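Local coordinates for protein proline dehydrogenase (Bradyrhizobium japonicum USDA 110, PDB 3HAZ) that is a bifunctional flavoenzyme thought to oxidise proline to glutamate in two steps, with FAD serving the first and NAD the second, at residues Ala19-Arg24 against Lys369-Leu374; Arg24-Ser29 against Val492-Ala497; Leu374-Cys379 against Phe394-Ala399. All blocks are in the same frame, centred on the assembly; numbering follows the deposited sequence.

How the contacts relate
Contacts 1 and 3 are buried and contact 2 lies at the surface. Helix 369-384 serves both buried contacts, which share Leu374 and touch the same FAD. Contact 1 sets it against the N-terminal helix 18-28, and contact 3 against the end of the barrel strand 390-395. Helix 18-28 in turn links contact 1 to contact 2, where its next turn meets the loop after helix 487-491; the centres of these two contacts are about 6 Å apart, and Leu26 touches Leu374. Across contacts 1 and 2 the meeting groups are mainly carbon, with a methionine sulfur in the first. In contact 3 a tyrosine hydroxyl does the touching, and the strand-end segment it meets also binds the FAD diphosphate.

Contact 1. Residues Ala19-Arg24 against Lys369-Leu374; sequences AEIAAR and KAMTDL. With FAD (flavin-adenine dinucleotide), chain C; SO4 (sulfate ion), chain F.
Ile21 is the first residue along helix 18-28 to meet helix 369-384 here, its branch methyl CG2 lying 4.4 Å from CE of Met371. The touch is loose, and the same side chain also rests on Lys318. Ala22 comes closer: its CB stands 3.7 Å from CE of Met371, with SD of Met371 just behind at 4.0 Å from that CB. A small residue suits this place, because the thioether end can settle close to the helix surface while Ala22 CB also packs on Ala497.

Met371 reaches across by curling. Its CG stands beside the backbone N, and bends at chi2 (-64°) and chi3 (-72°) turn the terminal methyl to the two partners; an unbranched, pliable chain is apt for such a path. The side of this turn that faces the cofactor is polar. Thr372 OG1 donates to the adenine atom N3A of FAD at 2.7 Å. Lys369 NZ is shared between the FAD phosphate oxygen O2A, 2.9 Å away, and Asp373 OD2, which offers its syn lone pair at 2.7 Å, while Asp373 OD1 pairs with Lys344. At the helix start, the N-H of Ala370 binds a sulfate that probably came from the crystallisation liquor.

The contact implies a division of labour between two faces of the helix: a directionless apolar one toward helix 18-28, and a polar one that holds the adenine and phosphate of FAD.

Contact 2. Residues Arg24-Ser29 against Val492-Ala497; sequences RLLPAS and VRPQAA
Leu26 places its CG anti to its own carbonyl carbon (chi1 -76°), and an extended chi2 of 172° carries CD1 straight outward to the backbone bend at Pro494. This one methyl makes the contact. It lies 3.6 Å from CD of Pro494, at the side of the proline ring that joins the backbone nitrogen, and 3.9 Å from the carbonyl carbon of Arg493; the carbonyl O of Val492 is 4.0 Å from the same CD1. The two side chains meet at a slant. Leucine suits the spot because its forked end can touch several neighbours at once: Leu26 also packs on Leu374 of helix 369-384 and on Ala488 and Ile491 of helix 487-491.

The contact joins helix 18-28 to the loop that follows helix 487-491, with the Leu26 side chain about 14 Å from the FAD. Val492 leaves that helix with a positive phi of 61°, and the chain then makes a short 3-10 turn over 494-496, in which Ala496 N donates to Arg493 O at 2.8 Å. Proline fits the start of such a turn, where its restricted phi is already near the helical value. One face of the Arg493 guanidinium lies over Pro494 CB.

In the other segment, helix 18-28 kinks at Pro27, whose nitrogen has no hydrogen to give to the preceding turn. Ser29 OG reaches back to Leu26 O at 2.8 Å, from a position tilted out of the carbonyl plane.

Contact 3. Residues Leu374-Cys379 against Phe394-Ala399; sequences LNYVAC and FATHNA. With FAD (flavin-adenine dinucleotide), chain C.
Tyr376 touches Phe394 through its hydroxyl: OH comes 3.2 Å from Phe394 CB and lies at the edge of the phenylalanine ring, in its plane. With CG anti to the backbone N (chi1 -173°), the tyrosine reaches from helix 369-384 to the strand end, where its OH also sits 4.0 Å from Thr396 CG2. Its polar partner is Leu342 O on the neighbouring strand, so a long residue with a polar end suits this buried place.

The helix belongs to the beta-alpha-beta crossover of the proline dehydrogenase barrel that joins the parallel, adjacent strands 338-343 and 390-395.

Hydrogen bonds gather where strand 390-395 ends, on the FAD diphosphate. Thr396 OG1 donates to O1P at 2.6 Å and accepts from Asn398 N at 3.0 Å, forming an ST turn. His397 N points almost straight at O2P (2.7 Å, 177°), and Asn398 ND2 donates to O2A at 2.9 Å. A valine in place of Thr396 would probably leave O1P without this donor and the N-H of Asn398 without its acceptor, freeing the turn to shift.

Apolar contact with the cofactor comes from Ala395, a small residue whose CB lies 3.6 Å from C8 of the flavin.

Contact 1. Residues Ala19-Arg24 against Lys369-Leu374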
# COMPACT_ATOMS: atom_id res chain seq x y z
N ALA A 19 -28.62 -7.06 15.98
CA ALA A 19 -28.08 -8.42 16.03
C ALA A 19 -28.97 -9.38 16.81
O ALA A 19 -29.25 -10.49 16.36
CB ALA A 19 -26.68 -8.40 16.62
N GLU A 20 -29.42 -8.94 17.99
CA GLU A 20 -30.29 -9.76 18.82
C GLU A 20 -31.62 -10.05 18.14
O GLU A 20 -32.21 -11.12 18.32
CB GLU A 20 -30.51 -9.10 20.18
CG GLU A 20 -29.22 -8.92 20.97
CD GLU A 20 -29.43 -8.27 22.33
OE1 GLU A 20 -30.43 -7.56 22.50
OE2 GLU A 20 -28.58 -8.48 23.23
N ILE A 21 -32.11 -9.09 17.36
CA ILE A 21 -33.34 -9.30 16.59
C ILE A 21 -33.06 -10.34 15.50
O ILE A 21 -33.83 -11.29 15.32
CB ILE A 21 -33.89 -7.99 15.98
CG1 ILE A 21 -34.40 -7.06 17.09
CG2 ILE A 21 -35.01 -8.28 14.99
CD1 ILE A 21 -34.85 -5.70 16.59
N ALA A 22 -31.95 -10.16 14.79
CA ALA A 22 -31.55 -11.09 13.75
C ALA A 22 -31.34 -12.51 14.30
O ALA A 22 -31.56 -13.49 13.59
CB ALA A 22 -30.28 -10.60 13.05
N ALA A 23 -30.92 -12.61 15.56
CA ALA A 23 -30.69 -13.91 16.17
C ALA A 23 -32.00 -14.68 16.32
O ALA A 23 -32.00 -15.90 16.42
CB ALA A 23 -29.99 -13.76 17.53
N ARG A 24 -33.11 -13.95 16.34
CA ARG A 24 -34.43 -14.58 16.41
C ARG A 24 -35.00 -14.82 15.01
O ARG A 24 -35.48 -15.91 14.71
CB ARG A 24 -35.41 -13.71 17.22
CG ARG A 24 -34.95 -13.36 18.63
CD ARG A 24 -36.01 -12.53 19.36
NE ARG A 24 -36.41 -11.34 18.62
CZ ARG A 24 -37.56 -11.23 17.94
NH1 ARG A 24 -38.42 -12.23 17.93
NH2 ARG A 24 -37.84 -10.10 17.29
N LYS A 369 -31.42 -3.53 4.15
CA LYS A 369 -32.69 -3.75 3.47
C LYS A 369 -33.21 -5.17 3.70
O LYS A 369 -34.42 -5.39 3.89
CB LYS A 369 -32.54 -3.45 1.97
CG LYS A 369 -33.84 -3.12 1.23
CD LYS A 369 -34.56 -4.37 0.77
CE LYS A 369 -35.71 -4.04 -0.17
NZ LYS A 369 -36.30 -5.27 -0.77
N ALA A 370 -32.29 -6.14 3.70
CA ALA A 370 -32.65 -7.54 3.92
C ALA A 370 -33.26 -7.77 5.30
O ALA A 370 -34.06 -8.68 5.47
CB ALA A 370 -31.43 -8.44 3.73
N MET A 371 -32.87 -6.96 6.28
CA MET A 371 -33.46 -7.05 7.61
C MET A 371 -34.91 -6.56 7.61
O MET A 371 -35.77 -7.10 8.31
CB MET A 371 -32.62 -6.28 8.64
CG MET A 371 -31.35 -7.00 9.10
SD MET A 371 -31.70 -8.55 9.97
CE MET A 371 -32.35 -7.99 11.55
N THR A 372 -35.18 -5.52 6.82
CA THR A 372 -36.56 -5.06 6.67
C THR A 372 -37.39 -6.15 6.01
O THR A 372 -38.52 -6.43 6.42
CB THR A 372 -36.65 -3.76 5.86
OG1 THR A 372 -36.20 -2.67 6.67
CG2 THR A 372 -38.09 -3.49 5.42
N ASP A 373 -36.81 -6.77 4.98
CA ASP A 373 -37.49 -7.84 4.26
C ASP A 373 -37.77 -9.04 5.16
O ASP A 373 -38.84 -9.62 5.11
CB ASP A 373 -36.68 -8.26 3.02
CG ASP A 373 -36.88 -7.33 1.85
OD1 ASP A 373 -37.83 -6.50 1.88
OD2 ASP A 373 -36.10 -7.42 0.88
N LEU A 374 -36.79 -9.40 5.99
CA LEU A 374 -36.97 -10.45 6.98
C LEU A 374 -38.06 -10.11 7.98
O LEU A 374 -38.91 -10.95 8.29
CB LEU A 374 -35.67 -10.69 7.76
CG LEU A 374 -34.64 -11.67 7.20
CD1 LEU A 374 -33.52 -11.83 8.20
CD2 LEU A 374 -35.28 -13.01 6.89
PA FAD C . -39.03 -3.10 -1.73
O1A FAD C . -38.06 -2.61 -2.95
O2A FAD C . -39.01 -4.55 -1.54
O5B FAD C . -38.51 -2.40 -0.35
C5B FAD C . -38.33 -1.01 -0.35
C4B FAD C . -38.13 -0.52 1.09
O4B FAD C . -37.27 -1.34 2.06
C3B FAD C . -38.29 0.79 1.58
O3B FAD C . -39.43 1.53 1.17
C2B FAD C . -37.90 0.69 3.03
O2B FAD C . -38.94 0.66 3.98
C1B FAD C . -36.93 -0.44 3.10
N9A FAD C . -35.52 -0.14 2.96
C8A FAD C . -34.85 0.38 1.86
N7A FAD C . -33.52 0.44 2.17
C5A FAD C . -33.37 -0.06 3.49
C6A FAD C . -32.16 -0.23 4.38
N6A FAD C . -30.84 0.15 3.91
N1A FAD C . -32.30 -0.73 5.58
C2A FAD C . -33.57 -1.12 6.06
N3A FAD C . -34.72 -0.95 5.21
C4A FAD C . -34.58 -0.42 3.95
N1 FAD C . -45.23 3.37 4.33
C2 FAD C . -45.31 4.05 5.52
O2 FAD C . -44.15 4.38 6.19
N3 FAD C . -46.59 4.47 6.02
C4 FAD C . -47.73 4.17 5.32
O4 FAD C . -48.98 4.51 5.84
C4X FAD C . -47.65 3.45 4.08
N5 FAD C . -48.88 3.11 3.31
C5X FAD C . -48.78 2.40 2.09
C6 FAD C . -50.00 2.08 1.33
C7 FAD C . -49.89 1.37 0.11
C7M FAD C . -51.16 1.06 -0.67
C8 FAD C . -48.57 0.94 -0.39
C8M FAD C . -48.42 0.17 -1.72
C9 FAD C . -47.41 1.25 0.33
C9A FAD C . -47.51 2.00 1.60
N10 FAD C . -46.30 2.33 2.36
C10 FAD C . -46.41 3.05 3.61
C1' FAD C . -44.95 1.79 2.00
C2' FAD C . -44.08 2.69 1.08
O2' FAD C . -44.88 3.70 0.48
C3' FAD C . -43.35 1.80 0.05
O3' FAD C . -44.25 1.43 -0.98
C4' FAD C . -42.74 0.50 0.69
O4' FAD C . -42.01 0.65 1.86
C5' FAD C . -41.98 -0.35 -0.36
O5' FAD C . -41.90 -1.72 0.00
P FAD C . -41.85 -2.83 -1.23
O1P FAD C . -41.89 -4.37 -0.58
O2P FAD C . -42.96 -2.59 -2.16
O3P FAD C . -40.50 -2.52 -2.09
S SO4 F . -28.54 -5.74 1.88
O1 SO4 F . -27.89 -7.05 1.72
O2 SO4 F . -27.71 -4.85 2.69
O3 SO4 F . -28.73 -5.16 0.56
O4 SO4 F . -29.82 -5.94 2.54

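Contact 2. Residues Arg24-Ser29 against Val492-Ala497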
# COMPACT_ATOMS: atom_id res chain seq x y z
N ARG A 24 -33.11 -13.95 16.34
CA ARG A 24 -34.43 -14.58 16.41
C ARG A 24 -35.00 -14.82 15.01
O ARG A 24 -35.48 -15.91 14.71
CB ARG A 24 -35.41 -13.71 17.22
CG ARG A 24 -34.95 -13.36 18.63
CD ARG A 24 -36.01 -12.53 19.36
NE ARG A 24 -36.41 -11.34 18.62
CZ ARG A 24 -37.56 -11.23 17.94
NH1 ARG A 24 -38.42 -12.23 17.93
NH2 ARG A 24 -37.84 -10.10 17.29
N LEU A 25 -34.92 -13.80 14.16
CA LEU A 25 -35.56 -13.84 12.84
C LEU A 25 -34.91 -14.81 11.86
O LEU A 25 -35.60 -15.39 11.02
CB LEU A 25 -35.60 -12.44 12.21
CG LEU A 25 -36.26 -11.31 13.00
CD1 LEU A 25 -36.18 -10.02 12.19
CD2 LEU A 25 -37.70 -11.64 13.38
N LEU A 26 -33.60 -14.98 11.94
CA LEU A 26 -32.89 -15.82 10.98
C LEU A 26 -33.29 -17.30 11.06
O LEU A 26 -33.62 -17.91 10.04
CB LEU A 26 -31.37 -15.66 11.10
CG LEU A 26 -30.77 -14.38 10.51
CD1 LEU A 26 -29.29 -14.26 10.87
CD2 LEU A 26 -30.95 -14.33 9.01
N PRO A 27 -33.26 -17.89 12.26
CA PRO A 27 -33.67 -19.30 12.33
C PRO A 27 -35.14 -19.48 11.98
O PRO A 27 -35.49 -20.41 11.26
CB PRO A 27 -33.42 -19.67 13.80
CG PRO A 27 -32.43 -18.66 14.29
CD PRO A 27 -32.73 -17.40 13.54
N ALA A 28 -35.99 -18.59 12.48
CA ALA A 28 -37.43 -18.71 12.27
C ALA A 28 -37.84 -18.56 10.80
O ALA A 28 -38.94 -18.96 10.41
CB ALA A 28 -38.18 -17.70 13.13
N SER A 29 -36.96 -17.98 9.99
CA SER A 29 -37.27 -17.73 8.58
C SER A 29 -37.18 -19.00 7.74
O SER A 29 -37.63 -19.02 6.60
CB SER A 29 -36.34 -16.67 7.99
OG SER A 29 -35.05 -17.22 7.73
N VAL A 492 -27.02 -13.71 6.46
CA VAL A 492 -26.22 -14.87 6.89
C VAL A 492 -25.97 -14.98 8.41
O VAL A 492 -26.22 -16.03 9.00
CB VAL A 492 -24.89 -15.03 6.09
CG1 VAL A 492 -25.10 -14.69 4.62
CG2 VAL A 492 -23.78 -14.18 6.69
N ARG A 493 -25.50 -13.90 9.02
CA ARG A 493 -25.11 -13.94 10.43
C ARG A 493 -25.70 -12.76 11.21
O ARG A 493 -25.67 -11.63 10.74
CB ARG A 493 -23.58 -13.93 10.56
CG ARG A 493 -23.05 -13.27 11.83
CD ARG A 493 -23.12 -14.19 13.05
NE ARG A 493 -22.93 -13.48 14.31
CZ ARG A 493 -23.11 -14.01 15.51
NH1 ARG A 493 -23.49 -15.28 15.62
NH2 ARG A 493 -22.92 -13.29 16.60
N PRO A 494 -26.24 -13.04 12.41
CA PRO A 494 -26.84 -12.03 13.29
C PRO A 494 -25.99 -10.77 13.43
O PRO A 494 -26.51 -9.66 13.28
CB PRO A 494 -26.92 -12.76 14.63
CG PRO A 494 -27.12 -14.19 14.25
CD PRO A 494 -26.36 -14.40 12.96
N GLN A 495 -24.69 -10.94 13.69
CA GLN A 495 -23.80 -9.80 13.91
C GLN A 495 -23.64 -8.95 12.65
O GLN A 495 -23.11 -7.83 12.71
CB GLN A 495 -22.43 -10.27 14.42
CG GLN A 495 -21.46 -10.71 13.33
CD GLN A 495 -20.20 -11.34 13.89
OE1 GLN A 495 -20.10 -11.62 15.08
NE2 GLN A 495 -19.22 -11.57 13.02
N ALA A 496 -24.10 -9.47 11.52
CA ALA A 496 -24.06 -8.73 10.26
C ALA A 496 -25.37 -7.97 9.99
O ALA A 496 -25.58 -7.44 8.91
CB ALA A 496 -23.75 -9.67 9.10
N ALA A 497 -26.24 -7.93 10.99
CA ALA A 497 -27.57 -7.35 10.81
C ALA A 497 -27.51 -5.86 10.45
O ALA A 497 -28.11 -5.44 9.46
CB ALA A 497 -28.42 -7.58 12.06

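Contact 3. Residues Leu374-Cys379 against Phe394-Ala399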
# COMPACT_ATOMS: atom_id res chain seq x y z
N LEU A 374 -36.79 -9.40 5.99
CA LEU A 374 -36.97 -10.45 6.98
C LEU A 374 -38.06 -10.11 7.98
O LEU A 374 -38.91 -10.95 8.29
CB LEU A 374 -35.67 -10.69 7.76
CG LEU A 374 -34.64 -11.67 7.20
CD1 LEU A 374 -33.52 -11.83 8.20
CD2 LEU A 374 -35.28 -13.01 6.89
N ASN A 375 -38.02 -8.90 8.53
CA ASN A 375 -39.00 -8.52 9.53
C ASN A 375 -40.41 -8.44 8.94
O ASN A 375 -41.40 -8.72 9.62
CB ASN A 375 -38.62 -7.20 10.22
CG ASN A 375 -39.26 -7.07 11.60
OD1 ASN A 375 -39.16 -7.98 12.41
ND2 ASN A 375 -39.91 -5.95 11.85
N TYR A 376 -40.50 -8.06 7.67
CA TYR A 376 -41.80 -7.98 7.01
C TYR A 376 -42.46 -9.36 6.92
O TYR A 376 -43.63 -9.52 7.25
CB TYR A 376 -41.68 -7.36 5.61
CG TYR A 376 -43.02 -7.10 4.94
CD1 TYR A 376 -43.56 -5.81 4.90
CD2 TYR A 376 -43.73 -8.14 4.35
CE1 TYR A 376 -44.79 -5.57 4.28
CE2 TYR A 376 -44.96 -7.91 3.73
CZ TYR A 376 -45.48 -6.62 3.69
OH TYR A 376 -46.69 -6.41 3.07
N VAL A 377 -41.69 -10.35 6.49
CA VAL A 377 -42.24 -11.70 6.39
C VAL A 377 -42.58 -12.25 7.77
O VAL A 377 -43.63 -12.87 7.96
CB VAL A 377 -41.29 -12.65 5.62
CG1 VAL A 377 -41.69 -14.11 5.84
CG2 VAL A 377 -41.30 -12.29 4.14
N ALA A 378 -41.72 -11.99 8.75
CA ALA A 378 -41.99 -12.39 10.12
C ALA A 378 -43.29 -11.74 10.65
O ALA A 378 -44.10 -12.40 11.30
CB ALA A 378 -40.81 -12.05 11.03
N CYS A 379 -43.48 -10.46 10.35
CA CYS A 379 -44.68 -9.75 10.78
C CYS A 379 -45.92 -10.25 10.03
O CYS A 379 -47.02 -10.29 10.59
CB CYS A 379 -44.53 -8.23 10.59
SG CYS A 379 -43.41 -7.44 11.80
N PHE A 394 -51.40 -6.72 2.91
CA PHE A 394 -49.97 -6.65 2.68
C PHE A 394 -49.69 -5.75 1.49
O PHE A 394 -49.87 -6.15 0.35
CB PHE A 394 -49.40 -8.06 2.48
CG PHE A 394 -49.72 -9.00 3.61
CD1 PHE A 394 -49.06 -8.88 4.83
CD2 PHE A 394 -50.69 -9.98 3.47
CE1 PHE A 394 -49.37 -9.73 5.88
CE2 PHE A 394 -51.00 -10.83 4.52
CZ PHE A 394 -50.33 -10.70 5.73
N ALA A 395 -49.30 -4.52 1.78
CA ALA A 395 -48.97 -3.56 0.75
C ALA A 395 -47.50 -3.70 0.38
O ALA A 395 -46.62 -3.45 1.20
CB ALA A 395 -49.27 -2.14 1.24
N THR A 396 -47.24 -4.11 -0.86
CA THR A 396 -45.88 -4.29 -1.34
C THR A 396 -45.91 -4.48 -2.84
O THR A 396 -46.87 -5.03 -3.39
CB THR A 396 -45.21 -5.52 -0.69
OG1 THR A 396 -43.94 -5.77 -1.32
CG2 THR A 396 -46.09 -6.76 -0.85
N HIS A 397 -44.86 -4.03 -3.52
CA HIS A 397 -44.74 -4.30 -4.96
C HIS A 397 -43.56 -5.24 -5.23
O HIS A 397 -43.08 -5.35 -6.36
CB HIS A 397 -44.59 -3.00 -5.75
CG HIS A 397 -45.61 -1.96 -5.40
ND1 HIS A 397 -45.28 -0.77 -4.78
CD2 HIS A 397 -46.95 -1.92 -5.59
CE1 HIS A 397 -46.37 -0.05 -4.60
NE2 HIS A 397 -47.40 -0.73 -5.07
N ASN A 398 -43.12 -5.93 -4.19
CA ASN A 398 -41.99 -6.86 -4.30
C ASN A 398 -42.50 -8.28 -4.58
O ASN A 398 -43.23 -8.84 -3.77
CB ASN A 398 -41.18 -6.80 -3.00
CG ASN A 398 -39.99 -7.75 -3.00
OD1 ASN A 398 -40.09 -8.89 -3.45
ND2 ASN A 398 -38.87 -7.29 -2.47
N ALA A 399 -42.11 -8.85 -5.72
CA ALA A 399 -42.60 -10.17 -6.15
C ALA A 399 -42.23 -11.32 -5.20
O ALA A 399 -43.01 -12.24 -4.98
CB ALA A 399 -42.12 -10.50 -7.57
PA FAD C . -39.03 -3.10 -1.73
O1A FAD C . -38.06 -2.61 -2.95
O2A FAD C . -39.01 -4.55 -1.54
O5B FAD C . -38.51 -2.40 -0.35
C5B FAD C . -38.33 -1.01 -0.35
C4B FAD C . -38.13 -0.52 1.09
O4B FAD C . -37.27 -1.34 2.06
C3B FAD C . -38.29 0.79 1.58
O3B FAD C . -39.43 1.53 1.17
C2B FAD C . -37.90 0.69 3.03
O2B FAD C . -38.94 0.66 3.98
C1B FAD C . -36.93 -0.44 3.10
N9A FAD C . -35.52 -0.14 2.96
C8A FAD C . -34.85 0.38 1.86
N7A FAD C . -33.52 0.44 2.17
C5A FAD C . -33.37 -0.06 3.49
C6A FAD C . -32.16 -0.23 4.38
N6A FAD C . -30.84 0.15 3.91
N1A FAD C . -32.30 -0.73 5.58
C2A FAD C . -33.57 -1.12 6.06
N3A FAD C . -34.72 -0.95 5.21
C4A FAD C . -34.58 -0.42 3.95
N1 FAD C . -45.23 3.37 4.33
C2 FAD C . -45.31 4.05 5.52
O2 FAD C . -44.15 4.38 6.19
N3 FAD C . -46.59 4.47 6.02
C4 FAD C . -47.73 4.17 5.32
O4 FAD C . -48.98 4.51 5.84
C4X FAD C . -47.65 3.45 4.08
N5 FAD C . -48.88 3.11 3.31
C5X FAD C . -48.78 2.40 2.09
C6 FAD C . -50.00 2.08 1.33
C7 FAD C . -49.89 1.37 0.11
C7M FAD C . -51.16 1.06 -0.67
C8 FAD C . -48.57 0.94 -0.39
C8M FAD C . -48.42 0.17 -1.72
C9 FAD C . -47.41 1.25 0.33
C9A FAD C . -47.51 2.00 1.60
N10 FAD C . -46.30 2.33 2.36
C10 FAD C . -46.41 3.05 3.61
C1' FAD C . -44.95 1.79 2.00
C2' FAD C . -44.08 2.69 1.08
O2' FAD C . -44.88 3.70 0.48
C3' FAD C . -43.35 1.80 0.05
O3' FAD C . -44.25 1.43 -0.98
C4' FAD C . -42.74 0.50 0.69
O4' FAD C . -42.01 0.65 1.86
C5' FAD C . -41.98 -0.35 -0.36
O5' FAD C . -41.90 -1.72 0.00
P FAD C . -41.85 -2.83 -1.23
O1P FAD C . -41.89 -4.37 -0.58
O2P FAD C . -42.96 -2.59 -2.16
O3P FAD C . -40.50 -2.52 -2.09